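CupA (Streptococcus pneumoniae, PDB 4F2E) is a copper(I) chaperone with a cupredoxin fold that probably carries the metal as part of copper resistance in the pneumococcus. Local coordinates at residues E15-V20 against G67-V72; D51-P56 against V60-P65. One frame throughout, in Å; residues are numbered along the deposited sequence. Where two conformers were deposited one is given.

Contact 1 (E15-V20 against G67-V72)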
loop_
_atom_site.group_PDB
_atom_site.type_symbol
_atom_site.label_atom_id
_atom_site.label_comp_id
_atom_site.label_asym_id
_atom_site.label_seq_id
_atom_site.Cartn_x
_atom_site.Cartn_y
_atom_site.Cartn_z
ATOM N N GLU A 15 -7.411 7.150 -3.035
ATOM C CA GLU A 15 -7.296 6.433 -1.777
ATOM C C GLU A 15 -7.658 4.970 -1.936
ATOM O O GLU A 15 -8.607 4.620 -2.640
ATOM C CB GLU A 15 -8.200 7.074 -0.727
ATOM C CG GLU A 15 -8.190 6.372 0.616
ATOM C CD GLU A 15 -9.044 7.091 1.629
ATOM O OE1 GLU A 15 -8.636 8.186 2.075
ATOM O OE2 GLU A 15 -10.129 6.573 1.963
ATOM N N ILE A 16 -6.895 4.115 -1.276
ATOM C CA ILE A 16 -7.234 2.707 -1.220
ATOM C C ILE A 16 -6.931 2.188 0.173
ATOM O O ILE A 16 -5.955 2.602 0.803
ATOM C CB ILE A 16 -6.487 1.896 -2.289
ATOM C CG1 ILE A 16 -7.023 0.464 -2.334
ATOM C CG2 ILE A 16 -4.987 1.931 -2.038
ATOM C CD1 ILE A 16 -6.701 -0.261 -3.613
ATOM N N ARG A 17 -7.789 1.298 0.655
ATOM C CA ARG A 17 -7.649 0.739 1.987
ATOM C C ARG A 17 -7.117 -0.683 1.905
ATOM O O ARG A 17 -7.604 -1.500 1.122
ATOM C CB ARG A 17 -8.992 0.766 2.719
ATOM C CG ARG A 17 -9.577 2.162 2.875
ATOM C CD ARG A 17 -10.843 2.137 3.718
ATOM N NE ARG A 17 -10.593 1.597 5.052
ATOM C CZ ARG A 17 -10.230 2.332 6.099
ATOM N NH1 ARG A 17 -10.020 1.756 7.275
ATOM N NH2 ARG A 17 -10.077 3.643 5.970
ATOM N N VAL A 18 -6.103 -0.968 2.714
ATOM C CA VAL A 18 -5.496 -2.291 2.745
ATOM C C VAL A 18 -5.564 -2.842 4.160
ATOM O O VAL A 18 -5.086 -2.211 5.097
ATOM C CB VAL A 18 -4.031 -2.247 2.269
ATOM C CG1 VAL A 18 -3.391 -3.628 2.358
ATOM C CG2 VAL A 18 -3.953 -1.709 0.851
ATOM N N GLU A 19 -6.180 -4.009 4.311
ATOM C CA GLU A 19 -6.245 -4.674 5.601
ATOM C C GLU A 19 -4.987 -5.496 5.815
ATOM O O GLU A 19 -4.580 -6.258 4.938
ATOM C CB GLU A 19 -7.477 -5.578 5.680
ATOM C CG GLU A 19 -7.626 -6.286 7.017
ATOM C CD GLU A 19 -8.892 -7.116 7.104
ATOM O OE1 GLU A 19 -9.900 -6.732 6.473
ATOM O OE2 GLU A 19 -8.878 -8.151 7.803
ATOM N N VAL A 20 -4.361 -5.320 6.975
ATOM C CA VAL A 20 -3.186 -6.101 7.326
ATOM C C VAL A 20 -3.628 -7.272 8.188
ATOM O O VAL A 20 -3.906 -7.122 9.379
ATOM C CB VAL A 20 -2.132 -5.255 8.058
ATOM C CG1 VAL A 20 -0.868 -6.080 8.313
ATOM C CG2 VAL A 20 -1.809 -4.001 7.254
ATOM N N GLY A 67 -3.811 -2.495 15.597
ATOM C CA GLY A 67 -5.164 -2.054 15.884
ATOM C C GLY A 67 -5.455 -0.639 15.432
ATOM O O GLY A 67 -6.469 -0.055 15.813
ATOM N N GLU A 68 -4.568 -0.084 14.615
ATOM C CA GLU A 68 -4.736 1.285 14.140
ATOM C C GLU A 68 -4.521 1.416 12.638
ATOM O O GLU A 68 -4.018 0.500 11.980
ATOM C CB GLU A 68 -3.790 2.228 14.886
ATOM C CG GLU A 68 -4.038 2.278 16.385
ATOM C CD GLU A 68 -3.102 3.229 17.103
ATOM O OE1 GLU A 68 -2.211 3.803 16.443
ATOM O OE2 GLU A 68 -3.264 3.405 18.328
ATOM N N GLU A 69 -4.922 2.564 12.104
ATOM C CA GLU A 69 -4.684 2.891 10.709
ATOM C C GLU A 69 -3.373 3.644 10.577
ATOM O O GLU A 69 -3.018 4.459 11.431
ATOM C CB GLU A 69 -5.807 3.766 10.154
ATOM C CG GLU A 69 -7.125 3.059 9.929
ATOM C CD GLU A 69 -8.156 3.971 9.291
ATOM O OE1 GLU A 69 -9.329 3.561 9.178
ATOM O OE2 GLU A 69 -7.787 5.102 8.901
ATOM N N TYR A 70 -2.653 3.370 9.500
ATOM C CA TYR A 70 -1.485 4.158 9.156
ATOM C C TYR A 70 -1.500 4.418 7.662
ATOM O O TYR A 70 -1.681 3.494 6.874
ATOM C CB TYR A 70 -0.195 3.444 9.543
ATOM C CG TYR A 70 1.026 4.233 9.152
ATOM C CD1 TYR A 70 1.552 5.192 10.005
ATOM C CD2 TYR A 70 1.632 4.045 7.919
ATOM C CE1 TYR A 70 2.658 5.929 9.650
ATOM C CE2 TYR A 70 2.745 4.781 7.552
ATOM C CZ TYR A 70 3.252 5.721 8.425
ATOM O OH TYR A 70 4.358 6.462 8.078
ATOM N N VAL A 71 -1.301 5.671 7.273
ATOM C CA VAL A 71 -1.402 6.048 5.870
ATOM C C VAL A 71 -0.046 6.236 5.210
ATOM O O VAL A 71 0.757 7.070 5.631
ATOM C CB VAL A 71 -2.225 7.336 5.687
ATOM C CG1 VAL A 71 -2.377 7.659 4.206
ATOM C CG2 VAL A 71 -3.587 7.184 6.336
ATOM N N VAL A 72 0.201 5.448 4.170
ATOM C CA VAL A 72 1.348 5.661 3.307
ATOM C C VAL A 72 0.944 6.650 2.222
ATOM O O VAL A 72 -0.030 6.435 1.499
ATOM C CB VAL A 72 1.818 4.345 2.663
ATOM C CG1 VAL A 72 2.826 4.620 1.560
ATOM C CG2 VAL A 72 2.410 3.423 3.716
#
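Arg17 and Glu69 meet through their charged ends alone, over a backbone separation too wide for direct strand pairing, strand 37-43 lying between: the nearest CA atoms of the two segments, Arg17 CA and Val71 CA, are 9.1 Å apart. From CB, the Arg17 chain places CG beside its own backbone N, runs straight on to CD, and then bends at chi3 (59°), which swings the guanidinium round toward 67-72. CB, CG and CD serve as the arm; contact begins at the head. CZ lies 3.4 Å from Glu69 OE1, and beyond it the two terminal nitrogens share that oxygen unequally. Arg17 NH1 donates to Glu69 OE1 at 2.7 Å with a nearly straight N-H...O angle of 167°, whereas Arg17 NH2 to Glu69 OE1, at 3.3 Å and clearly bent, is a weak bond. OE1 sits at the guanidinium edge, essentially in its plane. On the acid side NH1 comes from well above the carboxylate plane, and the guanidinium and carboxylate planes stand 62° apart, so they do not form a coplanar two-oxygen pair; OE2 stays 4.0 Å from Arg17 NH2. The Glu69 chain, extended beyond CG, supplies the opposing reach. Both residues are exposed, consistent with a solvent-facing ion pair. Beneath it runs strand 37-43, hydrogen-bonded to Ile16 and Val18 and touched by Glu69 at Val40; close by, Glu15 OE1 is bridged to Arg38. The arrangement is a surface salt bridge between two strands flanking a common middle strand, here within the beta framework of a cupredoxin fold.

Contact 2 (D51-P56 against V60-P65)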
loop_
_atom_site.group_PDB
_atom_site.type_symbol
_atom_site.label_atom_id
_atom_site.label_comp_id
_atom_site.label_asym_id
_atom_site.label_seq_id
_atom_site.Cartn_x
_atom_site.Cartn_y
_atom_site.Cartn_z
ATOM N N ASP A 51 5.113 -5.824 11.529
ATOM C CA ASP A 51 5.379 -4.584 12.260
ATOM C C ASP A 51 5.668 -3.382 11.365
ATOM O O ASP A 51 5.412 -2.240 11.749
ATOM C CB ASP A 51 6.539 -4.770 13.240
ATOM C CG ASP A 51 6.116 -5.458 14.519
ATOM O OD1 ASP A 51 4.899 -5.593 14.753
ATOM O OD2 ASP A 51 7.009 -5.850 15.299
ATOM N N GLN A 52 6.215 -3.633 10.179
ATOM C CA GLN A 52 6.582 -2.544 9.282
ATOM C C GLN A 52 6.022 -2.727 7.881
ATOM O O GLN A 52 5.748 -3.848 7.447
ATOM C CB GLN A 52 8.101 -2.391 9.211
ATOM C CG GLN A 52 8.733 -1.931 10.509
ATOM C CD GLN A 52 9.661 -2.965 11.103
ATOM O OE1 GLN A 52 10.428 -3.612 10.389
ATOM N NE2 GLN A 52 9.598 -3.130 12.420
ATOM N N ILE A 53 5.847 -1.608 7.186
ATOM C CA ILE A 53 5.448 -1.608 5.785
ATOM C C ILE A 53 6.546 -0.929 4.974
ATOM O O ILE A 53 7.102 0.085 5.398
ATOM C CB ILE A 53 4.087 -0.897 5.568
ATOM C CG1 ILE A 53 3.596 -1.085 4.129
ATOM C CG2 ILE A 53 4.181 0.588 5.919
ATOM C CD1 ILE A 53 3.322 -2.532 3.754
ATOM N N VAL A 54 6.859 -1.502 3.816
ATOM C CA VAL A 54 7.945 -1.011 2.973
ATOM C C VAL A 54 7.498 -0.863 1.518
ATOM O O VAL A 54 6.953 -1.800 0.933
ATOM C CB VAL A 54 9.168 -1.960 3.022
ATOM C CG1 VAL A 54 10.330 -1.389 2.222
ATOM C CG2 VAL A 54 9.594 -2.215 4.456
ATOM N N PHE A 55 7.708 0.327 0.955
ATOM C CA PHE A 55 7.565 0.570 -0.479
ATOM C C PHE A 55 8.949 0.980 -0.972
ATOM O O PHE A 55 9.281 2.163 -0.966
ATOM C CB PHE A 55 6.565 1.699 -0.750
ATOM C CG PHE A 55 5.122 1.291 -0.621
ATOM C CD1 PHE A 55 4.567 1.031 0.621
ATOM C CD2 PHE A 55 4.312 1.204 -1.746
ATOM C CE1 PHE A 55 3.234 0.668 0.739
ATOM C CE2 PHE A 55 2.981 0.841 -1.632
ATOM C CZ PHE A 55 2.441 0.578 -0.388
ATOM N N PRO A 56 9.756 0.005 -1.415
ATOM C CA PRO A 56 11.170 0.270 -1.705
ATOM C C PRO A 56 11.402 1.261 -2.845
ATOM O O PRO A 56 12.417 1.957 -2.838
ATOM C CB PRO A 56 11.721 -1.115 -2.070
ATOM C CG PRO A 56 10.531 -1.888 -2.523
ATOM C CD PRO A 56 9.384 -1.393 -1.691
ATOM N N VAL A 60 9.786 4.488 1.302
ATOM C CA VAL A 60 8.987 4.358 2.515
ATOM C C VAL A 60 9.296 3.074 3.278
ATOM O O VAL A 60 9.310 1.982 2.706
ATOM C CB VAL A 60 7.480 4.390 2.198
ATOM C CG1 VAL A 60 6.662 4.140 3.459
ATOM C CG2 VAL A 60 7.099 5.718 1.562
ATOM N N HIS A 61 9.569 3.215 4.570
ATOM C CA HIS A 61 9.638 2.075 5.475
ATOM C C HIS A 61 9.229 2.548 6.863
ATOM O O HIS A 61 9.967 3.269 7.531
ATOM C CB HIS A 61 11.013 1.380 5.452
ATOM C CG HIS A 61 12.139 2.196 6.013
ATOM N ND1 HIS A 61 12.727 3.236 5.326
ATOM C CD2 HIS A 61 12.814 2.090 7.182
ATOM C CE1 HIS A 61 13.700 3.750 6.058
ATOM N NE2 HIS A 61 13.773 3.073 7.190
ATOM N N ALA A 62 8.022 2.169 7.270
ATOM C CA ALA A 62 7.405 2.743 8.460
ATOM C C ALA A 62 6.743 1.700 9.349
ATOM O O ALA A 62 6.335 0.635 8.888
ATOM C CB ALA A 62 6.394 3.808 8.061
ATOM N N ASN A 63 6.633 2.022 10.631
ATOM C CA ASN A 63 5.959 1.161 11.588
ATOM C C ASN A 63 4.443 1.231 11.452
ATOM O O ASN A 63 3.873 2.307 11.283
ATOM C CB ASN A 63 6.352 1.546 13.016
ATOM C CG ASN A 63 7.797 1.223 13.335
ATOM O OD1 ASN A 63 8.447 0.458 12.627
ATOM N ND2 ASN A 63 8.303 1.799 14.421
ATOM N N LEU A 64 3.795 0.073 11.526
ATOM C CA LEU A 64 2.340 0.001 11.540
ATOM C C LEU A 64 1.871 -0.333 12.947
ATOM O O LEU A 64 2.111 -1.436 13.428
ATOM C CB LEU A 64 1.846 -1.089 10.591
ATOM C CG LEU A 64 2.117 -0.956 9.096
ATOM C CD1 LEU A 64 1.447 -2.123 8.387
ATOM C CD2 LEU A 64 1.603 0.364 8.558
ATOM N N PRO A 65 1.201 0.615 13.616
ATOM C CA PRO A 65 0.720 0.327 14.972
ATOM C C PRO A 65 -0.425 -0.685 14.953
ATOM O O PRO A 65 -1.341 -0.571 14.140
ATOM C CB PRO A 65 0.213 1.689 15.463
ATOM C CG PRO A 65 0.868 2.699 14.566
ATOM C CD PRO A 65 0.977 2.019 13.236
HETATM O O HOH W 1 5.210 -1.691 14.494
#
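The first torsion of Ile53 (chi1 -172°) sends CG1 anti to the backbone N and leaves CG2 between N and the carbonyl carbon, where it faces Leu64; in Leu64, chi1 of -64° puts CG beside its own N and directs the isobutyl group back to Ile53. The two chains cross obliquely, with Ile53 CG2 at 3.7 Å from Leu64 CD2. Phe55 and Val60 meet on the same sheet face through their CB atoms, 4.1 Å apart, while the phenyl ring leads inward to Phe84 and Phe41. Backbone bonds set this register: Ile53 N to Ala62 O and Ala62 N to Ile53 O, each 2.9 Å, join one hydrogen-bonded pair, and Phe55 with Val60 forms the next, its Val60 N to Phe55 O bond longer at 3.3 Å. With strand directions 171° apart, this is an antiparallel beta hairpin at the edge of the cupredoxin sheet, whose strand 52-55 also pairs with strand 80-86. On the other face, Gln52 and Asn63 lie side by side, and Gln52 CG packs 3.2 Å from Asn63 OD1. Val54 CG2 touches His61 CB there at 4.0 Å. At the hairpin's open end Asp51 O receives Leu64 N and a water that also donates to Leu64 O, while the Asp51 carboxylate is salt-bridged to Arg43, its side chain about 8 Å from a bound copper(I) ion.

From the N terminus, strand 13-20 supplies the first half of contact 1, and the chain then runs through strands 24-31 and 37-43 before entering the hairpin of contact 2. That hairpin closes a short turn between 51-56 and 60-65; its whole length falls within the 46 residues separating the halves of contact 1, so the two loops nest without crossing. Strand 69-74 comes next and pairs antiparallel with strand 37-43. The contacts, with centres 11 Å apart, also meet directly: Tyr70 packs on Ala62 and Leu64, and Val20 touches Leu64. The strands that carry the exposed ion pair thus also pack, through Tyr70 and Val20, on the hairpin whose open end lies near the copper site.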